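Local coordinates for PfVFT1 (PDB 5JKQ), which is a bi-lobed Venus flytrap protein of the malaria parasite that probably binds a small solute between its two lobes, as solute-binding proteins do, at residues A[101-106]-A[148-153]; A[175-180]-A[274-279]. The protein carries 3 engineered substitutions. All coordinates share one frame; numbering follows the deposited sequence.

Contact 1 (A[101-106]-A[148-153])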
loop_
_atom_site.group_PDB
_atom_site.type_symbol
_atom_site.label_atom_id
_atom_site.label_comp_id
_atom_site.label_asym_id
_atom_site.label_seq_id
_atom_site.Cartn_x
_atom_site.Cartn_y
_atom_site.Cartn_z
ATOM N N GLY A 101 -9.072 -12.230 -4.559
ATOM C CA GLY A 101 -9.036 -10.855 -5.026
ATOM C C GLY A 101 -7.637 -10.426 -5.419
ATOM O O GLY A 101 -6.708 -11.235 -5.433
ATOM N N PHE A 102 -7.490 -9.142 -5.727
ATOM C CA PHE A 102 -6.240 -8.612 -6.256
ATOM C C PHE A 102 -5.067 -8.777 -5.295
ATOM O O PHE A 102 -4.067 -9.411 -5.635
ATOM C CB PHE A 102 -6.401 -7.134 -6.606
ATOM C CG PHE A 102 -5.117 -6.469 -7.004
ATOM C CD1 PHE A 102 -4.553 -6.706 -8.247
ATOM C CD2 PHE A 102 -4.473 -5.605 -6.134
ATOM C CE1 PHE A 102 -3.369 -6.094 -8.614
ATOM C CE2 PHE A 102 -3.288 -4.989 -6.496
ATOM C CZ PHE A 102 -2.736 -5.232 -7.736
ATOM N N TRP A 103 -5.185 -8.204 -4.101
ATOM C CA TRP A 103 -4.068 -8.176 -3.162
ATOM C C TRP A 103 -3.590 -9.575 -2.771
ATOM O O TRP A 103 -2.384 -9.813 -2.708
ATOM C CB TRP A 103 -4.446 -7.370 -1.917
ATOM C CG TRP A 103 -4.377 -5.900 -2.159
ATOM C CD1 TRP A 103 -5.415 -5.019 -2.162
ATOM C CD2 TRP A 103 -3.201 -5.137 -2.460
ATOM N NE1 TRP A 103 -4.961 -3.752 -2.438
ATOM C CE2 TRP A 103 -3.604 -3.798 -2.624
ATOM C CE3 TRP A 103 -1.847 -5.455 -2.601
ATOM C CZ2 TRP A 103 -2.703 -2.776 -2.922
ATOM C CZ3 TRP A 103 -0.953 -4.439 -2.898
ATOM C CH2 TRP A 103 -1.385 -3.118 -3.054
ATOM N N PRO A 104 -4.523 -10.504 -2.506
ATOM C CA PRO A 104 -4.090 -11.895 -2.329
ATOM C C PRO A 104 -3.373 -12.441 -3.562
ATOM O O PRO A 104 -2.344 -13.106 -3.422
ATOM C CB PRO A 104 -5.403 -12.643 -2.082
ATOM C CG PRO A 104 -6.294 -11.632 -1.487
ATOM C CD PRO A 104 -5.943 -10.329 -2.152
ATOM N N ASP A 105 -3.907 -12.161 -4.749
ATOM C CA ASP A 105 -3.295 -12.629 -5.990
ATOM C C ASP A 105 -1.897 -12.050 -6.181
ATOM O O ASP A 105 -1.024 -12.712 -6.741
ATOM C CB ASP A 105 -4.162 -12.267 -7.201
ATOM C CG ASP A 105 -5.269 -13.275 -7.461
ATOM O OD1 ASP A 105 -5.217 -14.396 -6.910
ATOM O OD2 ASP A 105 -6.190 -12.943 -8.235
ATOM N N VAL A 106 -1.692 -10.816 -5.729
ATOM C CA VAL A 106 -0.372 -10.190 -5.781
ATOM C C VAL A 106 0.621 -10.980 -4.935
ATOM O O VAL A 106 1.737 -11.260 -5.373
ATOM C CB VAL A 106 -0.418 -8.718 -5.291
ATOM C CG1 VAL A 106 0.991 -8.162 -5.038
ATOM C CG2 VAL A 106 -1.159 -7.848 -6.295
ATOM N N ASP A 148 0.613 -8.505 4.791
ATOM C CA ASP A 148 0.155 -8.439 3.411
ATOM C C ASP A 148 0.735 -7.181 2.764
ATOM O O ASP A 148 1.224 -6.292 3.460
ATOM C CB ASP A 148 -1.375 -8.433 3.352
ATOM C CG ASP A 148 -1.907 -8.741 1.967
ATOM O OD1 ASP A 148 -1.757 -7.887 1.068
ATOM O OD2 ASP A 148 -2.489 -9.832 1.782
ATOM N N ASN A 149 0.686 -7.103 1.438
ATOM C CA ASN A 149 1.261 -5.963 0.727
ATOM C C ASN A 149 0.367 -4.724 0.719
ATOM O O ASN A 149 0.832 -3.633 0.391
ATOM C CB ASN A 149 1.579 -6.343 -0.724
ATOM C CG ASN A 149 2.559 -7.495 -0.828
ATOM O OD1 ASN A 149 3.738 -7.352 -0.508
ATOM N ND2 ASN A 149 2.076 -8.641 -1.297
ATOM N N TYR A 150 -0.908 -4.877 1.072
ATOM C CA TYR A 150 -1.866 -3.787 0.893
ATOM C C TYR A 150 -1.696 -2.677 1.922
ATOM O O TYR A 150 -2.198 -1.571 1.727
ATOM C CB TYR A 150 -3.313 -4.312 0.924
ATOM C CG TYR A 150 -3.795 -4.910 2.234
ATOM C CD1 TYR A 150 -3.973 -4.124 3.367
ATOM C CD2 TYR A 150 -4.124 -6.258 2.318
ATOM C CE1 TYR A 150 -4.429 -4.670 4.552
ATOM C CE2 TYR A 150 -4.584 -6.810 3.497
ATOM C CZ TYR A 150 -4.734 -6.013 4.610
ATOM O OH TYR A 150 -5.192 -6.558 5.787
ATOM N N PHE A 151 -0.989 -2.967 3.008
ATOM C CA PHE A 151 -0.825 -2.001 4.090
ATOM C C PHE A 151 -0.200 -0.705 3.598
ATOM O O PHE A 151 0.693 -0.716 2.752
ATOM C CB PHE A 151 0.022 -2.598 5.213
ATOM C CG PHE A 151 -0.715 -3.602 6.045
ATOM C CD1 PHE A 151 -1.483 -3.194 7.123
ATOM C CD2 PHE A 151 -0.657 -4.950 5.742
ATOM C CE1 PHE A 151 -2.169 -4.114 7.886
ATOM C CE2 PHE A 151 -1.342 -5.874 6.501
ATOM C CZ PHE A 151 -2.100 -5.456 7.574
ATOM N N LEU A 152 -0.687 0.412 4.128
ATOM C CA LEU A 152 -0.200 1.727 3.732
ATOM C C LEU A 152 1.270 1.905 4.088
ATOM O O LEU A 152 1.751 1.365 5.086
ATOM C CB LEU A 152 -1.031 2.827 4.395
ATOM C CG LEU A 152 -2.534 2.815 4.107
ATOM C CD1 LEU A 152 -3.214 3.957 4.840
ATOM C CD2 LEU A 152 -2.813 2.901 2.613
ATOM N N SER A 153 1.975 2.672 3.265
ATOM C CA SER A 153 3.380 2.972 3.502
ATOM C C SER A 153 3.547 3.958 4.656
ATOM O O SER A 153 4.657 4.165 5.147
ATOM C CB SER A 153 4.019 3.536 2.230
ATOM O OG SER A 153 3.948 2.598 1.170
HETATM O O HOH W 1 -0.860 -8.468 -1.372
#
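Trp103 lies against Tyr150 in the buried heart of contact 1. The CB of Tyr150 sits over the centre of one indole face, a CH-pi contact 3.5 Å from the centroid of the five-membered ring of Trp103. The Tyr150 ring turns its edge to that face, with the planes 68° apart. Its CG stands between the backbone N and the carbonyl carbon (chi1 65°), and the far end of the side chain leads away to Leu83, whose N bonds the hydroxyl. Phe102 CE2 covers the opposite face of the indole. CZ3 of Trp103 also meets Asn149 CB at 3.8 Å. No direct hydrogen bond joins the segments. Water 1 lies between them, bonded to Asp148 OD1 (2.7 Å) and Asn149 ND2 (2.9 Å); its approach to Trp103 O is doubtfully short. Asp148 OD1 also accepts from Tyr150 N at 3.1 Å through its anti lone pair, forming an Asx turn. Further out, Tyr129 and Tyr94 bond Asp148 OD2, Tyr20 bonds Asn149 OD1, and Tyr44 bonds Trp103 NE1. Trp103 packing on Tyr150 and Asn149 thus joins the loop to the first turn of helix 102-118. The two bonds to OD1, with the two at OD2, would favour a charged Asp148.

Contact 2 (A[175-180]-A[274-279])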
loop_
_atom_site.group_PDB
_atom_site.type_symbol
_atom_site.label_atom_id
_atom_site.label_comp_id
_atom_site.label_asym_id
_atom_site.label_seq_id
_atom_site.Cartn_x
_atom_site.Cartn_y
_atom_site.Cartn_z
ATOM N N ILE A 175 3.496 -0.867 -4.858
ATOM C CA ILE A 175 2.229 -0.591 -5.522
ATOM C C ILE A 175 1.589 0.651 -4.914
ATOM O O ILE A 175 1.525 0.797 -3.693
ATOM C CB ILE A 175 1.269 -1.795 -5.410
ATOM C CG1 ILE A 175 1.862 -3.001 -6.142
ATOM C CG2 ILE A 175 -0.100 -1.463 -5.996
ATOM C CD1 ILE A 175 1.158 -4.313 -5.854
ATOM N N LYS A 176 1.125 1.544 -5.782
ATOM C CA LYS A 176 0.512 2.798 -5.361
ATOM C C LYS A 176 -0.864 2.985 -5.989
ATOM O O LYS A 176 -1.174 2.384 -7.019
ATOM C CB LYS A 176 1.401 3.985 -5.743
ATOM C CG LYS A 176 2.869 3.826 -5.389
ATOM C CD LYS A 176 3.651 5.065 -5.791
ATOM C CE LYS A 176 5.153 4.836 -5.722
ATOM N NZ LYS A 176 5.829 5.836 -4.851
ATOM N N HIS A 177 -1.687 3.815 -5.354
ATOM C CA HIS A 177 -2.871 4.361 -6.003
ATOM C C HIS A 177 -2.829 5.876 -5.848
ATOM O O HIS A 177 -2.204 6.395 -4.923
ATOM C CB HIS A 177 -4.162 3.763 -5.425
ATOM C CG HIS A 177 -4.553 4.307 -4.085
ATOM N ND1 HIS A 177 -4.311 3.630 -2.909
ATOM C CD2 HIS A 177 -5.204 5.443 -3.737
ATOM C CE1 HIS A 177 -4.777 4.333 -1.893
ATOM N NE2 HIS A 177 -5.323 5.439 -2.368
ATOM N N SER A 178 -3.474 6.583 -6.770
ATOM C CA SER A 178 -3.416 8.038 -6.790
ATOM C C SER A 178 -4.610 8.661 -6.073
ATOM O O SER A 178 -5.596 7.986 -5.780
ATOM C CB SER A 178 -3.349 8.543 -8.232
ATOM O OG SER A 178 -3.005 9.917 -8.268
ATOM N N ASN A 179 -4.502 9.955 -5.791
ATOM C CA ASN A 179 -5.566 10.705 -5.136
ATOM C C ASN A 179 -6.127 11.779 -6.060
ATOM O O ASN A 179 -5.417 12.702 -6.458
ATOM C CB ASN A 179 -5.049 11.338 -3.842
ATOM C CG ASN A 179 -4.627 10.305 -2.822
ATOM O OD1 ASN A 179 -5.421 9.887 -1.983
ATOM N ND2 ASN A 179 -3.372 9.879 -2.895
ATOM N N LYS A 180 -7.403 11.646 -6.404
ATOM C CA LYS A 180 -8.052 12.601 -7.287
ATOM C C LYS A 180 -8.673 13.733 -6.478
ATOM O O LYS A 180 -9.004 13.565 -5.304
ATOM C CB LYS A 180 -9.110 11.903 -8.144
ATOM C CG LYS A 180 -8.567 10.697 -8.895
ATOM C CD LYS A 180 -9.606 10.103 -9.824
ATOM C CE LYS A 180 -9.104 8.823 -10.472
ATOM N NZ LYS A 180 -7.849 9.032 -11.247
ATOM N N THR A 274 -0.546 7.350 -2.900
ATOM C CA THR A 274 -0.589 6.631 -1.636
ATOM C C THR A 274 0.038 5.262 -1.867
ATOM O O THR A 274 -0.499 4.446 -2.616
ATOM C CB THR A 274 -2.034 6.486 -1.108
ATOM O OG1 THR A 274 -2.594 7.787 -0.879
ATOM C CG2 THR A 274 -2.073 5.685 0.189
ATOM N N GLY A 275 1.184 5.021 -1.238
ATOM C CA GLY A 275 1.925 3.790 -1.442
ATOM C C GLY A 275 1.450 2.639 -0.576
ATOM O O GLY A 275 0.870 2.845 0.490
ATOM N N HIS A 276 1.696 1.421 -1.053
ATOM C CA HIS A 276 1.421 0.202 -0.298
ATOM C C HIS A 276 2.692 -0.630 -0.176
ATOM O O HIS A 276 3.427 -0.787 -1.149
ATOM C CB HIS A 276 0.328 -0.625 -0.974
ATOM C CG HIS A 276 -0.961 0.110 -1.162
ATOM N ND1 HIS A 276 -1.892 0.248 -0.155
ATOM C CD2 HIS A 276 -1.478 0.740 -2.242
ATOM C CE1 HIS A 276 -2.924 0.937 -0.606
ATOM N NE2 HIS A 276 -2.700 1.246 -1.869
ATOM N N SER A 277 2.948 -1.164 1.015
ATOM C CA SER A 277 4.145 -1.968 1.244
ATOM C C SER A 277 3.927 -3.061 2.287
ATOM O O SER A 277 2.984 -3.007 3.079
ATOM C CB SER A 277 5.305 -1.064 1.674
ATOM O OG SER A 277 4.943 -0.274 2.790
ATOM N N ALA A 278 4.807 -4.058 2.268
ATOM C CA ALA A 278 4.811 -5.105 3.280
ATOM C C ALA A 278 5.756 -4.710 4.407
ATOM O O ALA A 278 6.697 -3.942 4.194
ATOM C CB ALA A 278 5.225 -6.436 2.672
ATOM N N TYR A 279 5.502 -5.231 5.604
ATOM C CA TYR A 279 6.327 -4.924 6.769
ATOM C C TYR A 279 6.966 -6.185 7.344
ATOM O O TYR A 279 6.384 -7.271 7.302
ATOM C CB TYR A 279 5.492 -4.203 7.833
ATOM C CG TYR A 279 5.168 -2.771 7.455
ATOM C CD1 TYR A 279 4.057 -2.469 6.677
ATOM C CD2 TYR A 279 5.985 -1.725 7.861
ATOM C CE1 TYR A 279 3.764 -1.162 6.324
ATOM C CE2 TYR A 279 5.700 -0.417 7.513
ATOM C CZ TYR A 279 4.590 -0.140 6.746
ATOM O OH TYR A 279 4.311 1.162 6.402
HETATM O O HOH W 2 -5.360 7.633 -0.726
#
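His177 CG stands between its backbone N and carbonyl carbon (chi1 76°), and Thr274 OG1 lies beside its own backbone N (chi1 -61°). From this hydrogen-bonded antiparallel pair the two side chains run side by side. Thr274 CB rests over one face of the His177 ring, 3.6 Å from CE1 and offset toward the rim. The imidazole of His276 meets that of His177 rim to rim, with the planes 36° apart. ND1 of His177 and NE2 of His276 share a hydrogen bond of 3.1 Å, and either could donate. The hydroxyl of Thr274 receives a nearly straight bond from Asn179 ND2, 3.0 Å from OG1 and in the amide plane of Asn179. This ND2 also bonds Leu272 O. Water 2 joins the same group. It is 2.7 Å from His177 NE2 and 2.8 Å from Thr274 OG1, and it donates to Asn179 OD1. Asn214 also bonds that OD1. The backbones pair in antiparallel register. His177 and Thr274 exchange two bonds, and His276 N gives a third to Ile175 O at 2.7 Å. Between these pairs, Lys176 faces Gly275 across a non-hydrogen-bonded pair. There Lys176 CG comes 4.1 Å from Gly275 CA, and Lys176 CA makes a CA-H...O contact of 3.4 Å with Thr274 O. Ile175 reaches Trp103 and Val106 of helix 102-118. The contact joins two long strands near the centre of the molecule, consistent with the hinge region of a Venus flytrap fold. His276 ND1 bonds Tyr150 O, and His177 NE2 meets water 2. Such bonding fixes the rotation of each imidazole. The ND1-NE2 bond needs one nitrogen as acceptor, and would probably disfavour both rings being doubly protonated.

Contacts 1 and 2 have centres about 10 Å apart and touch directly. His276 is the main joint. Its ND1 lies 2.6 Å from Tyr150 O, a probable hydrogen bond, and its ring meets Trp103 edge-to-face. Asn149 O also packs at 3.3 Å against His276 CB. Beside this, Ser277 N lies 2.9 Å from Phe151 O, a second probable bond, so the loop 148-153 runs next to the strand segment 274-279. Along the chain, contact 1 closes before contact 2 opens. Together they join helix 102-118 to the paired long strands near the centre of the bi-lobed chain. Whether these residues face the solute-binding cleft is not established.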